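PDB 4IIY: MccF from Escherichia coli, which probably hydrolyses peptide-like bonds as a member of the S66 peptidase family and gives its host self-immunity to microcin C7. Local coordinates for residues 99-104 with 139-144; 104-109 with 131-136. The protein carries 1 engineered substitution. All blocks are in the same frame, centred on the assembly; numbering follows the deposited sequence.

Contact 1 of 2, residues 99-104 with 139-144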
ATOM      1  N   GLN B  99      -9.700  -4.669  22.055  1.00  9.00           N
ATOM      2  CA  GLN B  99     -10.201  -5.299  23.277  1.00  9.60           C
ATOM      3  C   GLN B  99     -10.337  -6.810  23.108  1.00  9.10           C
ATOM      4  O   GLN B  99     -10.000  -7.578  24.013  1.00  9.37           O
ATOM      5  CB  GLN B  99     -11.573  -4.723  23.644  1.00 12.06           C
ATOM      6  CG  GLN B  99     -11.596  -3.249  24.030  1.00 22.41           C
ATOM      7  CD  GLN B  99     -12.993  -2.632  23.951  1.00 27.64           C
ATOM      8  OE1 GLN B  99     -14.006  -3.338  23.903  1.00 30.02           O
ATOM      9  NE2 GLN B  99     -13.048  -1.304  23.934  1.00 26.02           N
ATOM     10  N   GLU B 100     -10.862  -7.242  21.964  1.00  8.11           N
ATOM     11  CA  GLU B 100     -11.044  -8.670  21.725  1.00  8.90           C
ATOM     12  C   GLU B 100      -9.708  -9.399  21.874  1.00  8.39           C
ATOM     13  O   GLU B 100      -9.618 -10.453  22.504  1.00  9.14           O
ATOM     14  CB  GLU B 100     -11.604  -8.928  20.326  1.00  8.34           C
ATOM     15  CG  GLU B 100     -11.857 -10.424  20.099  1.00  9.66           C
ATOM     16  CD  GLU B 100     -12.249 -10.810  18.684  1.00  8.56           C
ATOM     17  OE1 GLU B 100     -11.661 -10.278  17.714  1.00  8.64           O
ATOM     18  OE2 GLU B 100     -13.137 -11.681  18.554  1.00  9.60           O
ATOM     19  N   PHE B 101      -8.668  -8.829  21.274  1.00  8.40           N
ATOM     20  CA  PHE B 101      -7.342  -9.428  21.323  1.00  8.73           C
ATOM     21  C   PHE B 101      -6.780  -9.402  22.749  1.00  8.23           C
ATOM     22  O   PHE B 101      -6.279 -10.408  23.256  1.00  8.26           O
ATOM     23  CB  PHE B 101      -6.393  -8.701  20.358  1.00  8.41           C
ATOM     24  CG  PHE B 101      -5.030  -9.328  20.255  1.00  8.09           C
ATOM     25  CD1 PHE B 101      -4.024  -9.003  21.155  1.00  9.35           C
ATOM     26  CD2 PHE B 101      -4.750 -10.246  19.248  1.00 10.17           C
ATOM     27  CE1 PHE B 101      -2.759  -9.592  21.057  1.00  9.31           C
ATOM     28  CE2 PHE B 101      -3.495 -10.833  19.141  1.00 11.36           C
ATOM     29  CZ  PHE B 101      -2.501 -10.502  20.044  1.00  9.55           C
ATOM     30  N   ASN B 102      -6.869  -8.244  23.398  1.00  8.19           N
ATOM     31  CA  ASN B 102      -6.328  -8.109  24.746  1.00  8.71           C
ATOM     32  C   ASN B 102      -6.964  -9.110  25.710  1.00  9.78           C
ATOM     33  O   ASN B 102      -6.285  -9.671  26.575  1.00 10.23           O
ATOM     34  CB  ASN B 102      -6.499  -6.680  25.273  1.00  9.60           C
ATOM     35  CG  ASN B 102      -5.572  -5.680  24.592  1.00  8.47           C
ATOM     36  OD1 ASN B 102      -4.526  -6.041  24.069  1.00 10.79           O
ATOM     37  ND2 ASN B 102      -5.961  -4.413  24.605  1.00 10.08           N
ATOM     38  N   GLU B 103      -8.260  -9.343  25.550  1.00  9.24           N
ATOM     39  CA  GLU B 103      -8.973 -10.263  26.435  1.00 11.53           C
ATOM     40  C   GLU B 103      -8.441 -11.690  26.334  1.00 10.33           C
ATOM     41  O   GLU B 103      -8.442 -12.432  27.315  1.00 12.55           O
ATOM     42  CB  GLU B 103     -10.475 -10.212  26.168  1.00 13.42           C
ATOM     43  CG  GLU B 103     -11.120  -8.949  26.709  1.00 15.60           C
ATOM     44  CD  GLU B 103     -12.610  -8.894  26.441  1.00 28.51           C
ATOM     45  OE1 GLU B 103     -13.131  -9.823  25.793  1.00 35.57           O
ATOM     46  OE2 GLU B 103     -13.258  -7.920  26.875  1.00 33.41           O
ATOM     47  N   LEU B 104      -7.955 -12.075  25.163  1.00  9.47           N
ATOM     48  CA  LEU B 104      -7.333 -13.382  25.018  1.00  9.34           C
ATOM     49  C   LEU B 104      -5.975 -13.415  25.715  1.00 10.42           C
ATOM     50  O   LEU B 104      -5.622 -14.418  26.337  1.00 11.46           O
ATOM     51  CB  LEU B 104      -7.214 -13.777  23.544  1.00  9.82           C
ATOM     52  CG  LEU B 104      -8.535 -13.855  22.774  1.00 11.08           C
ATOM     53  CD1 LEU B 104      -8.267 -14.192  21.313  1.00 11.50           C
ATOM     54  CD2 LEU B 104      -9.496 -14.864  23.388  1.00 10.98           C
ATOM     55  N   LYS B 139       2.416 -15.713  24.820  1.00 10.52           N
ATOM     56  CA  LYS B 139       1.669 -16.808  24.214  1.00  9.53           C
ATOM     57  C   LYS B 139       2.098 -16.935  22.763  1.00  9.24           C
ATOM     58  O   LYS B 139       2.728 -16.028  22.215  1.00  9.62           O
ATOM     59  CB  LYS B 139       0.156 -16.553  24.293  1.00 10.43           C
ATOM     60  CG  LYS B 139      -0.394 -16.495  25.729  1.00 10.65           C
ATOM     61  CD  LYS B 139      -1.868 -16.114  25.745  1.00 12.02           C
ATOM     62  CE  LYS B 139      -2.337 -15.720  27.142  1.00 12.53           C
ATOM     63  NZ  LYS B 139      -2.171 -16.817  28.145  1.00 15.07           N
ATOM     64  N   ILE B 140       1.771 -18.067  22.153  1.00  9.27           N
ATOM     65  CA  ILE B 140       1.969 -18.250  20.726  1.00  8.80           C
ATOM     66  C   ILE B 140       0.927 -17.426  19.976  1.00  7.20           C
ATOM     67  O   ILE B 140      -0.272 -17.665  20.113  1.00 10.06           O
ATOM     68  CB  ILE B 140       1.814 -19.730  20.344  1.00  8.49           C
ATOM     69  CG1 ILE B 140       2.864 -20.582  21.069  1.00  9.61           C
ATOM     70  CG2 ILE B 140       1.904 -19.904  18.823  1.00  9.81           C
ATOM     71  CD1 ILE B 140       2.580 -22.067  21.025  1.00 12.00           C
ATOM     72  N   ILE B 141       1.378 -16.446  19.198  1.00  7.77           N
ATOM     73  CA  ILE B 141       0.482 -15.612  18.405  1.00  7.97           C
ATOM     74  C   ILE B 141       0.720 -15.987  16.950  1.00  7.52           C
ATOM     75  O   ILE B 141       1.863 -15.944  16.486  1.00  7.83           O
ATOM     76  CB  ILE B 141       0.780 -14.105  18.593  1.00  8.56           C
ATOM     77  CG1 ILE B 141       0.946 -13.743  20.073  1.00 12.33           C
ATOM     78  CG2 ILE B 141      -0.295 -13.260  17.906  1.00 10.05           C
ATOM     79  CD1 ILE B 141      -0.251 -13.986  20.904  1.00 14.48           C
ATOM     80  N   ILE B 142      -0.339 -16.375  16.246  1.00  7.64           N
ATOM     81  CA  ILE B 142      -0.202 -16.948  14.911  1.00  7.55           C
ATOM     82  C   ILE B 142      -1.303 -16.486  13.956  1.00  7.17           C
ATOM     83  O   ILE B 142      -2.473 -16.344  14.333  1.00  7.44           O
ATOM     84  CB  ILE B 142      -0.117 -18.500  14.989  1.00  8.05           C
ATOM     85  CG1 ILE B 142       0.285 -19.119  13.642  1.00  7.54           C
ATOM     86  CG2 ILE B 142      -1.422 -19.097  15.528  1.00  8.87           C
ATOM     87  CD1 ILE B 142       0.771 -20.551  13.782  1.00  9.28           C
ATOM     88  N   GLY B 143      -0.892 -16.218  12.720  1.00  6.98           N
ATOM     89  CA  GLY B 143      -1.795 -15.865  11.636  1.00  7.25           C
ATOM     90  C   GLY B 143      -0.955 -15.422  10.456  1.00  6.94           C
ATOM     91  O   GLY B 143       0.260 -15.632  10.440  1.00  6.37           O
ATOM     92  N   TYR B 144      -1.583 -14.806   9.464  1.00  6.51           N
ATOM     93  CA  TYR B 144      -0.841 -14.375   8.282  1.00  5.74           C
ATOM     94  C   TYR B 144      -1.572 -13.240   7.577  1.00  5.59           C
ATOM     95  O   TYR B 144      -2.562 -12.716   8.096  1.00  6.57           O
ATOM     96  CB  TYR B 144      -0.517 -15.569   7.355  1.00  6.83           C
ATOM     97  CG  TYR B 144      -1.678 -16.157   6.576  1.00  6.22           C
ATOM     98  CD1 TYR B 144      -1.826 -15.882   5.224  1.00  6.12           C
ATOM     99  CD2 TYR B 144      -2.602 -17.013   7.176  1.00  7.22           C
ATOM    100  CE1 TYR B 144      -2.872 -16.425   4.489  1.00  7.00           C
ATOM    101  CE2 TYR B 144      -3.637 -17.565   6.447  1.00  7.48           C
ATOM    102  CZ  TYR B 144      -3.772 -17.258   5.115  1.00  6.47           C
ATOM    103  OH  TYR B 144      -4.831 -17.816   4.430  1.00  9.24           O
TER
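Phe101 and Ile141 meet across the gap between a helix and a strand, offering a compact example of how an alpha/beta domain is filled. Helix 94-105 lies against one face of the mainly parallel sheet of the N-terminal domain and reaches strand 140-143 through long side chains, for the CA atoms of Phe101 and Ile141 are 10.4 Å apart. The Phe101 side chain reaches about halfway and Ile141 closes the rest: with CG swung anti to the backbone N (chi1 -175°), the outermost ring atom of Phe101, CZ, comes to 4.1 Å from the CG2 methyl of Ile141. This methyl sits at the edge of the ring, close to its plane, so Ile141 meets the rim of the ring and not a face. The two side chains cross obliquely, and this meeting is purely apolar; no hydrogen bond joins the segments.

One shell further out, Ile113 of strand 110-115 touches both Leu104 and Ile141, and Phe49 packs edge-to-face with Phe101. The helix is also held by its polar side chains: Glu100 accepts from the backbone N atoms of Ser50 and Leu82, while Asn102 bridges Phe128 O and Asp130 N. At the other end of strand 140-143, beyond the packing, Tyr144 touches the bound glutamylsulfamoyl inosine.

Lys139, just before the strand, makes the second meeting with the helix. Its chain runs out extended through chi2 and chi3, then bends at chi4 (-60°), and NZ is hydrogen-bonded to the carbonyl oxygens of Ile110 and Asn107. These two acceptors would offset part of the cost of burying an ammonium group. The neighbouring carbon of the chain, Lys139 CE, lies 3.6 Å from Leu104 O, in van der Waals contact.

Contact 2 of 2, residues 104-109 with 131-136; sequences LVYNPD and YDAIIA
A small helix-to-helix junction forms where the end of helix 94-105 meets the short helix 131-136, with Val105 and Tyr106 facing Ala133 and Ile134. Val105 CG1, set anti to the backbone N (chi1 175°), faces Ala133 and the peptide leading into Ile134, 3.7 Å from Ala133 O, and also touches the methyl of Ala133. Val105 CG2 meets the Ile134 side chain, 4.0 Å from its CG1, the two side chains crossing at about a right angle. The CA atoms of Val105 and Ile134 are 6.3 Å apart, the closest approach of the two backbones.

Both helices belong to the alpha/beta N-terminal domain, and strand 110-115 starts just after the turn that leaves the first of them; its Ile113 also touches Val105. Tyr106 covers the more exposed side, its CE1 edge 3.6 Å from Ala133 CB, which lies in the ring plane. The hydroxyl is hydrogen-bonded to Asp130 OD2, while the other carboxylate oxygen, OD1, takes the backbone N of Ala133. Past the tyrosine the chain folds into an Asx turn, in which Asp109 N donates to Asn107 OD1 over 3.0 Å.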
ATOM      1  N   LEU B 104      -7.955 -12.075  25.163  1.00  9.47           N
ATOM      2  CA  LEU B 104      -7.333 -13.382  25.018  1.00  9.34           C
ATOM      3  C   LEU B 104      -5.975 -13.415  25.715  1.00 10.42           C
ATOM      4  O   LEU B 104      -5.622 -14.418  26.337  1.00 11.46           O
ATOM      5  CB  LEU B 104      -7.214 -13.777  23.544  1.00  9.82           C
ATOM      6  CG  LEU B 104      -8.535 -13.855  22.774  1.00 11.08           C
ATOM      7  CD1 LEU B 104      -8.267 -14.192  21.313  1.00 11.50           C
ATOM      8  CD2 LEU B 104      -9.496 -14.864  23.388  1.00 10.98           C
ATOM      9  N   VAL B 105      -5.219 -12.323  25.618  1.00 10.32           N
ATOM     10  CA  VAL B 105      -3.940 -12.235  26.318  1.00 11.40           C
ATOM     11  C   VAL B 105      -4.128 -12.379  27.834  1.00 11.36           C
ATOM     12  O   VAL B 105      -3.282 -12.963  28.515  1.00 11.58           O
ATOM     13  CB  VAL B 105      -3.205 -10.911  25.988  1.00 11.26           C
ATOM     14  CG1 VAL B 105      -1.932 -10.776  26.822  1.00 14.16           C
ATOM     15  CG2 VAL B 105      -2.900 -10.831  24.486  1.00 12.80           C
ATOM     16  N   TYR B 106      -5.245 -11.862  28.347  1.00 10.66           N
ATOM     17  CA  TYR B 106      -5.502 -11.865  29.790  1.00 10.87           C
ATOM     18  C   TYR B 106      -5.939 -13.228  30.318  1.00 13.65           C
ATOM     19  O   TYR B 106      -5.991 -13.439  31.531  1.00 16.29           O
ATOM     20  CB  TYR B 106      -6.598 -10.855  30.144  1.00 12.16           C
ATOM     21  CG  TYR B 106      -6.312  -9.420  29.776  1.00 11.17           C
ATOM     22  CD1 TYR B 106      -5.013  -8.936  29.705  1.00 12.83           C
ATOM     23  CD2 TYR B 106      -7.354  -8.544  29.504  1.00 12.95           C
ATOM     24  CE1 TYR B 106      -4.764  -7.610  29.363  1.00 13.17           C
ATOM     25  CE2 TYR B 106      -7.117  -7.230  29.160  1.00 12.43           C
ATOM     26  CZ  TYR B 106      -5.821  -6.766  29.095  1.00 12.73           C
ATOM     27  OH  TYR B 106      -5.569  -5.457  28.760  1.00 14.52           O
ATOM     28  N   ASN B 107      -6.283 -14.144  29.422  1.00 12.15           N
ATOM     29  CA  ASN B 107      -6.815 -15.445  29.815  1.00 11.88           C
ATOM     30  C   ASN B 107      -5.685 -16.446  30.079  1.00 12.63           C
ATOM     31  O   ASN B 107      -5.011 -16.883  29.151  1.00 12.99           O
ATOM     32  CB  ASN B 107      -7.750 -15.963  28.714  1.00 12.94           C
ATOM     33  CG  ASN B 107      -8.519 -17.205  29.127  1.00 14.20           C
ATOM     34  OD1 ASN B 107      -8.047 -18.003  29.936  1.00 15.82           O
ATOM     35  ND2 ASN B 107      -9.712 -17.376  28.565  1.00 15.04           N
ATOM     36  N   PRO B 108      -5.478 -16.832  31.351  1.00 13.42           N
ATOM     37  CA  PRO B 108      -4.311 -17.672  31.655  1.00 13.13           C
ATOM     38  C   PRO B 108      -4.418 -19.095  31.111  1.00 12.44           C
ATOM     39  O   PRO B 108      -3.410 -19.803  31.070  1.00 16.30           O
ATOM     40  CB  PRO B 108      -4.290 -17.698  33.189  1.00 16.82           C
ATOM     41  CG  PRO B 108      -5.711 -17.518  33.572  1.00 16.77           C
ATOM     42  CD  PRO B 108      -6.313 -16.585  32.543  1.00 12.95           C
ATOM     43  N   ASP B 109      -5.609 -19.501  30.692  1.00 12.79           N
ATOM     44  CA  ASP B 109      -5.801 -20.846  30.150  1.00 16.74           C
ATOM     45  C   ASP B 109      -5.374 -20.975  28.685  1.00 13.98           C
ATOM     46  O   ASP B 109      -5.237 -22.087  28.173  1.00 14.31           O
ATOM     47  CB  ASP B 109      -7.261 -21.282  30.280  1.00 19.01           C
ATOM     48  CG  ASP B 109      -7.716 -21.389  31.725  1.00 25.25           C
ATOM     49  OD1 ASP B 109      -6.857 -21.574  32.612  1.00 32.71           O
ATOM     50  OD2 ASP B 109      -8.938 -21.292  31.968  1.00 36.71           O
ATOM     51  N   TYR B 131       0.660  -4.189  25.481  1.00 10.51           N
ATOM     52  CA  TYR B 131       1.996  -4.754  25.305  1.00 11.32           C
ATOM     53  C   TYR B 131       2.580  -5.254  26.621  1.00 11.35           C
ATOM     54  O   TYR B 131       3.252  -6.276  26.648  1.00 11.42           O
ATOM     55  CB  TYR B 131       2.934  -3.760  24.605  1.00 11.80           C
ATOM     56  CG  TYR B 131       2.416  -3.452  23.226  1.00  8.93           C
ATOM     57  CD1 TYR B 131       2.468  -4.409  22.229  1.00  9.92           C
ATOM     58  CD2 TYR B 131       1.816  -2.242  22.938  1.00 10.68           C
ATOM     59  CE1 TYR B 131       1.962  -4.165  20.968  1.00  8.75           C
ATOM     60  CE2 TYR B 131       1.298  -1.985  21.676  1.00  9.80           C
ATOM     61  CZ  TYR B 131       1.373  -2.952  20.694  1.00  8.74           C
ATOM     62  OH  TYR B 131       0.859  -2.724  19.433  1.00  9.47           O
ATOM     63  N   ASP B 132       2.314  -4.542  27.712  1.00 12.41           N
ATOM     64  CA  ASP B 132       2.813  -4.985  29.008  1.00 11.80           C
ATOM     65  C   ASP B 132       2.239  -6.349  29.373  1.00 12.07           C
ATOM     66  O   ASP B 132       2.945  -7.203  29.906  1.00 11.83           O
ATOM     67  CB  ASP B 132       2.483  -3.962  30.098  1.00 17.02           C
ATOM     68  CG  ASP B 132       3.316  -2.702  29.991  1.00 24.13           C
ATOM     69  OD1 ASP B 132       4.402  -2.751  29.378  1.00 23.82           O
ATOM     70  OD2 ASP B 132       2.884  -1.663  30.537  1.00 28.19           O
ATOM     71  N   ALA B 133       0.962  -6.569  29.075  1.00 11.22           N
ATOM     72  CA  ALA B 133       0.328  -7.849  29.380  1.00 12.42           C
ATOM     73  C   ALA B 133       0.886  -8.957  28.487  1.00 10.99           C
ATOM     74  O   ALA B 133       1.026 -10.099  28.921  1.00 12.17           O
ATOM     75  CB  ALA B 133      -1.182  -7.754  29.244  1.00 12.26           C
ATOM     76  N   ILE B 134       1.208  -8.621  27.240  1.00 10.93           N
ATOM     77  CA  ILE B 134       1.819  -9.582  26.323  1.00 12.33           C
ATOM     78  C   ILE B 134       3.179 -10.017  26.852  1.00 12.04           C
ATOM     79  O   ILE B 134       3.526 -11.199  26.819  1.00 14.62           O
ATOM     80  CB  ILE B 134       1.953  -8.991  24.911  1.00 11.93           C
ATOM     81  CG1 ILE B 134       0.561  -8.793  24.309  1.00 11.70           C
ATOM     82  CG2 ILE B 134       2.797  -9.896  24.018  1.00 13.92           C
ATOM     83  CD1 ILE B 134       0.545  -7.990  23.021  1.00 13.08           C
ATOM     84  N   ILE B 135       3.947  -9.064  27.366  1.00 11.39           N
ATOM     85  CA  ILE B 135       5.245  -9.381  27.942  1.00 13.06           C
ATOM     86  C   ILE B 135       5.105 -10.238  29.198  1.00 14.21           C
ATOM     87  O   ILE B 135       5.866 -11.188  29.395  1.00 16.94           O
ATOM     88  CB  ILE B 135       6.028  -8.097  28.252  1.00 12.70           C
ATOM     89  CG1 ILE B 135       6.430  -7.412  26.943  1.00 13.41           C
ATOM     90  CG2 ILE B 135       7.257  -8.399  29.107  1.00 14.21           C
ATOM     91  CD1 ILE B 135       6.856  -5.972  27.107  1.00 15.99           C
ATOM     92  N   ALA B 136       4.119  -9.916  30.028  1.00 13.37           N
ATOM     93  CA  ALA B 136       3.912 -10.634  31.287  1.00 15.59           C
ATOM     94  C   ALA B 136       3.382 -12.048  31.064  1.00 15.01           C
ATOM     95  O   ALA B 136       3.623 -12.947  31.872  1.00 18.38           O
ATOM     96  CB  ALA B 136       2.958  -9.854  32.193  1.00 14.13           C
TER

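Following the chain from the N terminus, helix 94-105 and the loop just after it supply the first segments of both contacts, which share Leu104. The chain then turns into strand 110-115, passes through a long loop and enters helix 131-136, where contact 2 closes the inner loop. Strand 140-143 follows after a short connection, and contact 1 closes the larger loop, within which contact 2 is nested. They lie about 9 Å apart, centre to centre, and they touch: Lys139 CE of contact 1 packs 3.2 Å from Val105 O of contact 2, and Phe101 CE1 packs on Ile134 CD1. Together they tie one helix to both its neighbouring helix and the sheet.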